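Local coordinates for protein putative polysaccharide deacetylase (Bdellovibrio bacteriovorus HD100, PDB 5JP6) that probably removes acetyl groups from peptidoglycan sugars as a zinc-dependent deacetylase of carbohydrate esterase family 4, at residues A[144-155]-A[353-364]; A[178-187]-A[335-343]. The protein carries 1 engineered substitution. All blocks are in the same frame, centred on the assembly; numbering follows the deposited sequence. Where two conformers were deposited one is given.

Contact 1 of 2, residues A[144-155]-A[353-364]; sequences FRFPDNTQKRDM and YNRGYSVVLLTA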
loop_
_atom_site.group_PDB
_atom_site.type_symbol
_atom_site.label_atom_id
_atom_site.label_comp_id
_atom_site.label_asym_id
_atom_site.label_seq_id
_atom_site.Cartn_x
_atom_site.Cartn_y
_atom_site.Cartn_z
ATOM N N PHE A 144 15.870 1.395 -19.421
ATOM C CA PHE A 144 14.919 1.030 -20.479
ATOM C C PHE A 144 13.676 1.864 -20.252
ATOM O O PHE A 144 13.520 2.474 -19.193
ATOM C CB PHE A 144 14.576 -0.474 -20.496
ATOM C CG PHE A 144 13.840 -0.954 -19.285
ATOM C CD1 PHE A 144 14.533 -1.412 -18.148
ATOM C CD2 PHE A 144 12.455 -0.896 -19.246
ATOM C CE1 PHE A 144 13.840 -1.800 -17.011
ATOM C CE2 PHE A 144 11.762 -1.332 -18.137
ATOM C CZ PHE A 144 12.433 -1.791 -17.025
ATOM N N ARG A 145 12.774 1.822 -21.211
ATOM C CA ARG A 145 11.563 2.610 -21.139
ATOM C C ARG A 145 10.387 1.756 -21.615
ATOM O O ARG A 145 10.411 1.273 -22.756
ATOM C CB ARG A 145 11.718 3.838 -22.025
ATOM C CG ARG A 145 10.535 4.771 -22.095
ATOM C CD ARG A 145 10.852 5.926 -23.040
ATOM N NE ARG A 145 9.800 6.938 -23.058
ATOM C CZ ARG A 145 8.662 6.842 -23.752
ATOM N NH1 ARG A 145 8.401 5.764 -24.490
ATOM N NH2 ARG A 145 7.764 7.830 -23.699
ATOM N N PHE A 146 9.385 1.543 -20.772
ATOM C CA PHE A 146 8.141 0.939 -21.219
ATOM C C PHE A 146 7.473 1.979 -22.175
ATOM O O PHE A 146 7.501 3.194 -21.920
ATOM C CB PHE A 146 7.174 0.651 -20.033
ATOM C CG PHE A 146 7.571 -0.518 -19.152
ATOM C CD1 PHE A 146 7.463 -1.831 -19.628
ATOM C CD2 PHE A 146 8.015 -0.333 -17.827
ATOM C CE1 PHE A 146 7.781 -2.900 -18.818
ATOM C CE2 PHE A 146 8.344 -1.439 -17.045
ATOM C CZ PHE A 146 8.231 -2.700 -17.541
ATOM N N PRO A 147 6.846 1.500 -23.262
ATOM C CA PRO A 147 6.051 2.428 -24.085
ATOM C C PRO A 147 4.874 2.989 -23.341
ATOM O O PRO A 147 4.343 2.355 -22.425
ATOM C CB PRO A 147 5.564 1.553 -25.255
ATOM C CG PRO A 147 5.677 0.140 -24.790
ATOM C CD PRO A 147 6.686 0.083 -23.669
ATOM N N ASP A 148 4.433 4.190 -23.718
ATOM C CA ASP A 148 3.145 4.632 -23.227
ATOM C C ASP A 148 2.046 3.629 -23.601
ATOM O O ASP A 148 1.992 3.109 -24.730
ATOM C CB ASP A 148 2.758 5.976 -23.852
ATOM C CG ASP A 148 3.659 7.137 -23.427
ATOM O OD1 ASP A 148 4.259 7.110 -22.334
ATOM O OD2 ASP A 148 3.749 8.100 -24.232
ATOM N N ASN A 149 1.189 3.365 -22.627
ATOM C CA ASN A 149 0.046 2.488 -22.813
ATOM C C ASN A 149 -1.034 2.801 -21.802
ATOM O O ASN A 149 -1.104 2.203 -20.752
ATOM C CB ASN A 149 0.492 1.033 -22.675
ATOM C CG ASN A 149 -0.504 0.061 -23.280
ATOM O OD1 ASN A 149 -1.709 0.359 -23.423
ATOM N ND2 ASN A 149 -0.007 -1.112 -23.621
ATOM N N THR A 150 -1.850 3.791 -22.149
ATOM C CA THR A 150 -2.979 4.215 -21.351
ATOM C C THR A 150 -4.246 3.811 -22.077
ATOM O O THR A 150 -4.449 4.176 -23.226
ATOM C CB THR A 150 -2.920 5.742 -21.076
ATOM O OG1 THR A 150 -1.713 6.013 -20.283
ATOM C CG2 THR A 150 -4.140 6.218 -20.348
ATOM N N GLN A 151 -5.120 3.099 -21.353
ATOM C CA GLN A 151 -6.331 2.546 -21.895
ATOM C C GLN A 151 -7.516 3.109 -21.118
ATOM O O GLN A 151 -7.571 3.054 -19.887
ATOM C CB GLN A 151 -6.289 1.037 -21.849
ATOM C CG GLN A 151 -5.222 0.452 -22.774
ATOM C CD GLN A 151 -5.146 -1.055 -22.731
ATOM O OE1 GLN A 151 -6.139 -1.741 -22.545
ATOM N NE2 GLN A 151 -3.967 -1.566 -22.922
ATOM N N LYS A 152 -8.493 3.614 -21.863
ATOM C CA LYS A 152 -9.650 4.268 -21.293
ATOM C C LYS A 152 -10.753 3.244 -21.034
ATOM O O LYS A 152 -10.986 2.335 -21.851
ATOM C CB LYS A 152 -10.188 5.351 -22.218
ATOM C CG LYS A 152 -9.238 6.512 -22.434
ATOM C CD LYS A 152 -9.797 7.449 -23.500
ATOM C CE LYS A 152 -8.813 8.539 -23.834
ATOM N NZ LYS A 152 -9.363 9.378 -24.931
ATOM N N ARG A 153 -11.485 3.472 -19.946
ATOM C CA ARG A 153 -12.641 2.645 -19.572
ATOM C C ARG A 153 -13.792 3.577 -19.218
ATOM O O ARG A 153 -13.603 4.559 -18.543
ATOM C CB ARG A 153 -12.333 1.753 -18.382
ATOM C CG ARG A 153 -11.192 0.795 -18.589
ATOM C CD ARG A 153 -11.532 -0.295 -19.587
ATOM N NE ARG A 153 -10.404 -1.188 -19.834
ATOM C CZ ARG A 153 -9.554 -1.087 -20.848
ATOM N NH1 ARG A 153 -9.642 -0.102 -21.741
ATOM N NH2 ARG A 153 -8.570 -1.975 -20.951
ATOM N N ASP A 154 -14.972 3.285 -19.725
ATOM C CA ASP A 154 -16.162 4.084 -19.410
ATOM C C ASP A 154 -16.626 3.708 -18.008
ATOM O O ASP A 154 -17.079 2.581 -17.741
ATOM C CB ASP A 154 -17.245 3.836 -20.470
ATOM C CG ASP A 154 -18.575 4.611 -20.221
ATOM O OD1 ASP A 154 -18.656 5.382 -19.292
ATOM O OD2 ASP A 154 -19.430 4.323 -20.978
ATOM N N MET A 155 -16.571 4.705 -17.130
ATOM C CA MET A 155 -16.961 4.525 -15.762
ATOM C C MET A 155 -18.270 5.253 -15.409
ATOM O O MET A 155 -18.689 5.271 -14.273
ATOM C CB MET A 155 -15.756 4.841 -14.851
ATOM C CG MET A 155 -14.557 3.798 -15.163
ATOM S SD MET A 155 -13.328 4.154 -14.147
ATOM C CE MET A 155 -11.987 3.523 -15.054
ATOM N N TYR A 353 9.886 -6.225 -17.775
ATOM C CA TYR A 353 10.458 -5.931 -19.067
ATOM C C TYR A 353 11.169 -7.155 -19.693
ATOM O O TYR A 353 10.877 -7.533 -20.845
ATOM C CB TYR A 353 11.430 -4.761 -18.937
ATOM C CG TYR A 353 12.036 -4.341 -20.233
ATOM C CD1 TYR A 353 11.324 -3.533 -21.112
ATOM C CD2 TYR A 353 13.319 -4.712 -20.559
ATOM C CE1 TYR A 353 11.884 -3.111 -22.293
ATOM C CE2 TYR A 353 13.885 -4.297 -21.747
ATOM C CZ TYR A 353 13.152 -3.509 -22.601
ATOM O OH TYR A 353 13.741 -3.108 -23.748
ATOM N N ASN A 354 11.989 -7.828 -18.880
ATOM C CA ASN A 354 12.714 -9.012 -19.320
ATOM C C ASN A 354 11.777 -10.133 -19.792
ATOM O O ASN A 354 12.083 -10.903 -20.751
ATOM C CB ASN A 354 13.662 -9.559 -18.243
ATOM C CG ASN A 354 14.872 -8.686 -17.988
ATOM O OD1 ASN A 354 15.240 -7.838 -18.799
ATOM N ND2 ASN A 354 15.494 -8.906 -16.812
ATOM N N ARG A 355 10.653 -10.260 -19.107
ATOM C CA ARG A 355 9.676 -11.322 -19.344
ATOM C C ARG A 355 8.679 -11.017 -20.448
ATOM O O ARG A 355 7.817 -11.856 -20.722
ATOM C CB ARG A 355 8.974 -11.684 -18.028
ATOM C CG ARG A 355 9.947 -12.262 -17.005
ATOM C CD ARG A 355 9.379 -12.229 -15.599
ATOM N NE ARG A 355 10.324 -12.741 -14.601
ATOM C CZ ARG A 355 10.265 -13.917 -13.994
ATOM N NH1 ARG A 355 9.345 -14.806 -14.309
ATOM N NH2 ARG A 355 11.192 -14.226 -13.100
ATOM N N GLY A 356 8.782 -9.828 -21.054
ATOM C CA GLY A 356 7.961 -9.448 -22.194
ATOM C C GLY A 356 6.643 -8.805 -21.850
ATOM O O GLY A 356 5.754 -8.704 -22.702
ATOM N N TYR A 357 6.522 -8.331 -20.615
ATOM C CA TYR A 357 5.290 -7.712 -20.152
ATOM C C TYR A 357 5.360 -6.168 -20.410
ATOM O O TYR A 357 6.459 -5.567 -20.442
ATOM C CB TYR A 357 4.975 -8.095 -18.670
ATOM C CG TYR A 357 4.585 -9.542 -18.463
ATOM C CD1 TYR A 357 5.549 -10.535 -18.261
ATOM C CD2 TYR A 357 3.249 -9.945 -18.490
ATOM C CE1 TYR A 357 5.182 -11.852 -18.136
ATOM C CE2 TYR A 357 2.915 -11.277 -18.365
ATOM C CZ TYR A 357 3.881 -12.224 -18.208
ATOM O OH TYR A 357 3.533 -13.557 -18.045
ATOM N N SER A 358 4.189 -5.546 -20.592
ATOM C CA SER A 358 4.063 -4.108 -20.719
ATOM C C SER A 358 3.131 -3.570 -19.615
ATOM O O SER A 358 2.196 -4.238 -19.201
ATOM C CB SER A 358 3.464 -3.753 -22.083
ATOM O OG SER A 358 4.256 -4.287 -23.109
ATOM N N VAL A 359 3.418 -2.360 -19.117
ATOM C CA VAL A 359 2.647 -1.755 -18.081
ATOM C C VAL A 359 1.556 -0.852 -18.657
ATOM O O VAL A 359 1.831 0.001 -19.499
ATOM C CB VAL A 359 3.529 -0.965 -17.096
ATOM C CG1 VAL A 359 2.669 -0.202 -16.076
ATOM C CG2 VAL A 359 4.492 -1.909 -16.374
ATOM N N VAL A 360 0.320 -1.070 -18.215
ATOM C CA VAL A 360 -0.847 -0.329 -18.704
ATOM C C VAL A 360 -1.442 0.512 -17.599
ATOM O O VAL A 360 -1.629 0.032 -16.481
ATOM C CB VAL A 360 -1.934 -1.308 -19.194
ATOM C CG1 VAL A 360 -3.228 -0.604 -19.516
ATOM C CG2 VAL A 360 -1.414 -2.074 -20.408
ATOM N N LEU A 361 -1.819 1.742 -17.946
ATOM C CA LEU A 361 -2.594 2.576 -17.055
ATOM C C LEU A 361 -4.056 2.547 -17.487
ATOM O O LEU A 361 -4.347 2.756 -18.664
ATOM C CB LEU A 361 -2.109 4.025 -17.101
ATOM C CG LEU A 361 -2.775 4.992 -16.137
ATOM C CD1 LEU A 361 -2.501 4.632 -14.713
ATOM C CD2 LEU A 361 -2.319 6.416 -16.469
ATOM N N LEU A 362 -4.966 2.271 -16.549
ATOM C CA LEU A 362 -6.402 2.362 -16.856
ATOM C C LEU A 362 -6.884 3.706 -16.309
ATOM O O LEU A 362 -6.531 4.088 -15.180
ATOM C CB LEU A 362 -7.192 1.217 -16.201
ATOM C CG LEU A 362 -6.781 -0.188 -16.623
ATOM C CD1 LEU A 362 -7.560 -1.224 -15.816
ATOM C CD2 LEU A 362 -6.973 -0.386 -18.117
ATOM N N THR A 363 -7.702 4.388 -17.093
ATOM C CA THR A 363 -8.181 5.699 -16.742
ATOM C C THR A 363 -9.606 5.876 -17.261
ATOM O O THR A 363 -10.047 5.151 -18.158
ATOM C CB THR A 363 -7.227 6.787 -17.290
ATOM O OG1 THR A 363 -7.444 7.998 -16.569
ATOM C CG2 THR A 363 -7.433 6.973 -18.795
ATOM N N ALA A 364 -10.317 6.825 -16.691
ATOM C CA ALA A 364 -11.678 7.129 -17.169
ATOM C C ALA A 364 -11.692 7.630 -18.614
ATOM O O ALA A 364 -10.814 8.394 -19.032
ATOM C CB ALA A 364 -12.350 8.146 -16.275
HETATM O O HOH W 1 3.895 -0.141 -21.370
#

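Contact 2 of 2, residues A[178-187]-A[335-343]; sequences GPHGLYTDAI and HDIQRRTAE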
loop_
_atom_site.group_PDB
_atom_site.type_symbol
_atom_site.label_atom_id
_atom_site.label_comp_id
_atom_site.label_asym_id
_atom_site.label_seq_id
_atom_site.Cartn_x
_atom_site.Cartn_y
_atom_site.Cartn_z
ATOM N N GLY A 178 -1.586 4.096 0.581
ATOM C CA GLY A 178 -0.661 5.230 0.680
ATOM C C GLY A 178 -1.425 6.543 0.576
ATOM O O GLY A 178 -2.654 6.581 0.575
ATOM N N PRO A 179 -0.693 7.640 0.479
ATOM C CA PRO A 179 0.766 7.646 0.376
ATOM C C PRO A 179 1.467 7.514 1.715
ATOM O O PRO A 179 0.965 8.001 2.740
ATOM C CB PRO A 179 1.044 9.035 -0.218
ATOM C CG PRO A 179 -0.101 9.869 0.240
ATOM C CD PRO A 179 -1.269 8.963 0.280
ATOM N N HIS A 180 2.637 6.888 1.680
ATOM C CA HIS A 180 3.557 6.904 2.831
ATOM C C HIS A 180 4.487 8.116 2.692
ATOM O O HIS A 180 4.691 8.624 1.601
ATOM C CB HIS A 180 4.366 5.598 2.878
ATOM C CG HIS A 180 5.136 5.393 4.156
ATOM N ND1 HIS A 180 6.461 5.777 4.313
ATOM C CD2 HIS A 180 4.746 4.899 5.344
ATOM C CE1 HIS A 180 6.847 5.477 5.537
ATOM N NE2 HIS A 180 5.819 4.965 6.185
ATOM N N GLY A 181 5.040 8.591 3.809
ATOM C CA GLY A 181 5.936 9.718 3.785
ATOM C C GLY A 181 7.298 9.514 3.142
ATOM O O GLY A 181 7.919 10.490 2.729
ATOM N N LEU A 182 7.733 8.248 3.038
ATOM C CA LEU A 182 8.988 7.893 2.398
ATOM C C LEU A 182 8.844 6.925 1.244
ATOM O O LEU A 182 9.400 7.172 0.175
ATOM C CB LEU A 182 9.925 7.230 3.413
ATOM C CG LEU A 182 10.438 8.100 4.538
ATOM C CD1 LEU A 182 11.200 7.275 5.586
ATOM C CD2 LEU A 182 11.316 9.206 3.952
ATOM N N TYR A 183 8.111 5.823 1.450
ATOM C CA TYR A 183 8.204 4.730 0.488
ATOM C C TYR A 183 7.551 5.051 -0.845
ATOM O O TYR A 183 7.988 4.546 -1.896
ATOM C CB TYR A 183 7.631 3.421 1.020
ATOM C CG TYR A 183 7.907 3.093 2.472
ATOM C CD1 TYR A 183 9.120 3.373 3.106
ATOM C CD2 TYR A 183 6.940 2.415 3.197
ATOM C CE1 TYR A 183 9.307 3.054 4.447
ATOM C CE2 TYR A 183 7.118 2.086 4.522
ATOM C CZ TYR A 183 8.316 2.413 5.148
ATOM O OH TYR A 183 8.474 2.120 6.487
ATOM N N THR A 184 6.499 5.850 -0.805
ATOM C CA THR A 184 5.790 6.163 -2.017
ATOM C C THR A 184 6.707 6.895 -3.003
ATOM O O THR A 184 6.691 6.604 -4.201
ATOM C CB THR A 184 4.496 6.975 -1.696
ATOM O OG1 THR A 184 3.635 6.172 -0.898
ATOM C CG2 THR A 184 3.798 7.378 -2.979
ATOM N N ASP A 185 7.518 7.838 -2.492
ATOM C CA ASP A 185 8.449 8.560 -3.354
ATOM C C ASP A 185 9.446 7.565 -3.989
ATOM O O ASP A 185 9.823 7.733 -5.129
ATOM C CB ASP A 185 9.152 9.696 -2.603
ATOM C CG ASP A 185 8.253 10.863 -2.339
ATOM O OD1 ASP A 185 7.620 11.337 -3.287
ATOM O OD2 ASP A 185 8.164 11.270 -1.127
ATOM N N ALA A 186 9.898 6.549 -3.252
ATOM C CA ALA A 186 10.791 5.540 -3.848
ATOM C C ALA A 186 10.085 4.791 -4.997
ATOM O O ALA A 186 10.664 4.568 -6.048
ATOM C CB ALA A 186 11.286 4.551 -2.804
ATOM N N ILE A 187 8.823 4.436 -4.785
ATOM C CA ILE A 187 8.031 3.793 -5.819
ATOM C C ILE A 187 7.883 4.747 -7.036
ATOM O O ILE A 187 8.071 4.333 -8.196
ATOM C CB ILE A 187 6.718 3.222 -5.248
ATOM C CG1 ILE A 187 7.010 1.953 -4.412
ATOM C CG2 ILE A 187 5.723 2.961 -6.371
ATOM C CD1 ILE A 187 5.909 1.557 -3.464
ATOM N N HIS A 335 1.041 -2.632 -2.119
ATOM C CA HIS A 335 0.801 -1.557 -1.146
ATOM C C HIS A 335 2.022 -0.651 -1.107
ATOM O O HIS A 335 3.119 -1.124 -0.796
ATOM C CB HIS A 335 0.519 -2.149 0.229
ATOM C CG HIS A 335 -0.703 -3.011 0.275
ATOM N ND1 HIS A 335 -0.687 -4.320 -0.165
ATOM C CD2 HIS A 335 -1.995 -2.726 0.602
ATOM C CE1 HIS A 335 -1.921 -4.804 -0.078
ATOM N NE2 HIS A 335 -2.717 -3.856 0.384
ATOM N N ASP A 336 1.846 0.644 -1.394
ATOM C CA ASP A 336 3.008 1.554 -1.421
ATOM C C ASP A 336 3.413 1.913 0.035
ATOM O O ASP A 336 4.465 2.516 0.236
ATOM C CB ASP A 336 2.855 2.790 -2.323
ATOM C CG ASP A 336 1.632 3.608 -2.027
ATOM O OD1 ASP A 336 0.551 2.992 -1.858
ATOM O OD2 ASP A 336 1.721 4.865 -1.972
ATOM N N ILE A 337 2.640 1.492 1.028
ATOM C CA ILE A 337 3.036 1.607 2.441
ATOM C C ILE A 337 3.894 0.435 2.934
ATOM O O ILE A 337 4.328 0.416 4.092
ATOM C CB ILE A 337 1.808 1.807 3.370
ATOM C CG1 ILE A 337 0.873 0.606 3.331
ATOM C CG2 ILE A 337 1.054 3.073 2.984
ATOM C CD1 ILE A 337 -0.108 0.555 4.456
ATOM N N GLN A 338 4.169 -0.526 2.043
ATOM C CA GLN A 338 4.991 -1.676 2.386
ATOM C C GLN A 338 6.439 -1.376 1.921
ATOM O O GLN A 338 6.719 -1.301 0.722
ATOM C CB GLN A 338 4.487 -2.938 1.692
ATOM C CG GLN A 338 5.132 -4.218 2.218
ATOM C CD GLN A 338 4.665 -4.535 3.655
ATOM O OE1 GLN A 338 3.455 -4.652 3.971
ATOM N NE2 GLN A 338 5.603 -4.602 4.532
ATOM N N ARG A 339 7.352 -1.219 2.872
ATOM C CA ARG A 339 8.729 -0.862 2.524
ATOM C C ARG A 339 9.331 -1.822 1.528
ATOM O O ARG A 339 9.969 -1.405 0.537
ATOM C CB ARG A 339 9.620 -0.747 3.754
ATOM C CG ARG A 339 11.056 -0.566 3.343
ATOM C CD ARG A 339 11.943 -0.093 4.444
ATOM N NE ARG A 339 13.293 0.084 3.922
ATOM C CZ ARG A 339 14.362 0.307 4.660
ATOM N NH1 ARG A 339 14.242 0.458 5.963
ATOM N NH2 ARG A 339 15.534 0.447 4.068
ATOM N N ARG A 340 9.118 -3.115 1.740
ATOM C CA ARG A 340 9.822 -4.091 0.904
ATOM C C ARG A 340 9.376 -3.991 -0.551
ATOM O O ARG A 340 10.160 -4.230 -1.442
ATOM C CB ARG A 340 9.617 -5.493 1.435
ATOM C CG ARG A 340 10.539 -6.525 0.829
ATOM C CD ARG A 340 10.397 -7.844 1.582
ATOM N NE ARG A 340 10.534 -7.745 3.024
ATOM C CZ ARG A 340 11.668 -7.911 3.729
ATOM N NH1 ARG A 340 12.830 -8.095 3.146
ATOM N NH2 ARG A 340 11.624 -7.887 5.037
ATOM N N THR A 341 8.127 -3.589 -0.759
ATOM C CA THR A 341 7.644 -3.353 -2.116
ATOM C C THR A 341 8.410 -2.235 -2.810
ATOM O O THR A 341 8.790 -2.370 -4.005
ATOM C CB THR A 341 6.136 -3.113 -2.093
ATOM O OG1 THR A 341 5.494 -4.284 -1.584
ATOM C CG2 THR A 341 5.563 -2.757 -3.481
ATOM N N ALA A 342 8.686 -1.150 -2.081
ATOM C CA ALA A 342 9.522 -0.068 -2.650
ATOM C C ALA A 342 10.951 -0.613 -2.908
ATOM O O ALA A 342 11.565 -0.308 -3.955
ATOM C CB ALA A 342 9.532 1.160 -1.747
ATOM N N GLU A 343 11.491 -1.436 -1.986
ATOM C CA GLU A 343 12.841 -1.934 -2.146
ATOM C C GLU A 343 12.999 -2.789 -3.401
ATOM O O GLU A 343 14.070 -2.800 -3.994
ATOM C CB GLU A 343 13.257 -2.779 -0.926
ATOM C CG GLU A 343 13.351 -2.015 0.385
ATOM C CD GLU A 343 14.628 -1.208 0.522
ATOM O OE1 GLU A 343 15.677 -1.517 -0.104
ATOM O OE2 GLU A 343 14.612 -0.240 1.338
HETATM O O HOH W 2 -1.855 4.143 -2.374
#

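Contact 1 of 2, residues A[144-155]-A[353-364]
Phe144 and Tyr353 lay their rings over one another in an offset stack, planes 21° apart; the two side chains come from opposite ends, each CB lying over the other's ring. Followed outward, Phe144 CB sits over the tyrosine ring near CZ, CG faces Tyr353 CG, CD2 comes closest with 3.4 Å to Tyr353 CD1, and CE2 and CZ end against Tyr353 CB. Phe144 CG stands between its backbone N and carbonyl carbon (chi1 65°), which folds the ring back across the tyrosine. Phe146 stands across the end of this pair: the CE2 edge of Phe144 meets one face, Val359 CG2 presses on the opposite face 3.9 Å from the Phe146 ring centroid, and Tyr357 O lies at the rim.

Beyond a water that donates to both Pro147 O and Val359 O, strand 150-153 joins strand 361-364 in parallel, extending the sheet of this NodB-type deacetylase domain. Four backbone bonds tie them: Leu361 N to Asn149 O, Gln151 N to Leu361 O (2.8 Å), Thr363 N to Gln151 O, and Arg153 N to Thr363 O.

On one face a chain of side-chain hydrogen bonds crosses Val360 and Leu362. Gln151 NE2 donates to Asn149 OD1 at 3.0 Å, nearly straight at 175°, and Arg153 NH2 donates to Gln151 OE1 at 2.9 Å, while Leu362 CD2 covers a face of the guanidinium. Glu170 of the neighbouring strand takes bonds from Asn149 ND2 and Gln151 NE2. Each amide thus accepts through its oxygen and donates through its nitrogen, which settles its orientation, and both Val360 methyls pack against Gln151 NE2.

Contact 2 of 2, residues A[178-187]-A[335-343]
The first turns of helices 183-193 and 339-354 (183-187 and 339-343) run roughly parallel, their axes 24° apart and 8.8 Å from each other at closest approach, with a type I turn from His335 to Gln338 leading into the second. Both follow strands of the NodB-type fold, 170-176 and 330-335, which pair in parallel, so the contact joins two neighbouring strand-to-helix connections beside the zinc site.

Ala342 CB sits between the helices, touching Tyr183 CB and Ala186 CB. It also lies 3.8 Å from Ile187 CG1. The CD1 tip of Ile187 reaches further and rests against Asp336 CB at 3.5 Å.

The Tyr183 ring is sandwiched. His180 CE1 lies over the centre of one face, Arg339 CB covers the other at 3.8 Å from the ring centroid, and Asp336 O and Ile337 O line the edge. Its OH bonds to Asn95. Arg339, extended from CG to NE, carries its guanidinium past the ring to grip Glu343 OE2 side-on with NE and NH2; Glu94 and Asp118 pair with its NH1.

Ile337 CG2 packs on Gly178 CA (3.6 Å), next to the zinc ligand Asp177. The carboxylate of Asp336 meets the 178-187 segment through both oxygens; a water links OD1 to Gly178 N. Thr184 OG1 takes part in two bonds: it accepts from His180 N at 2.9 Å and donates to Asp336 OD2 at 2.6 Å, meeting that oxygen on its anti side, 32° out of the carboxylate plane.

Along the chain contact 2 is nested inside contact 1: 144-155 comes first, then 178-187, 335-343 and finally 353-364. Their centres are 21 Å apart and their nearest atoms about 11 Å, so they do not touch. Helix 339-354 connects them, starting in contact 2 and ending in contact 1, where the chain turns into strand 358-364. The parallel sheet is the other common element, since strand 170-176 pairs with both 330-335 and 358-364. Contact 2 lies at the zinc side, about 7 Å from the centre of the chain, whereas contact 1 attaches strand 150-153 away from the zinc site, bringing a segment that precedes strand 170-176 onto the last strand.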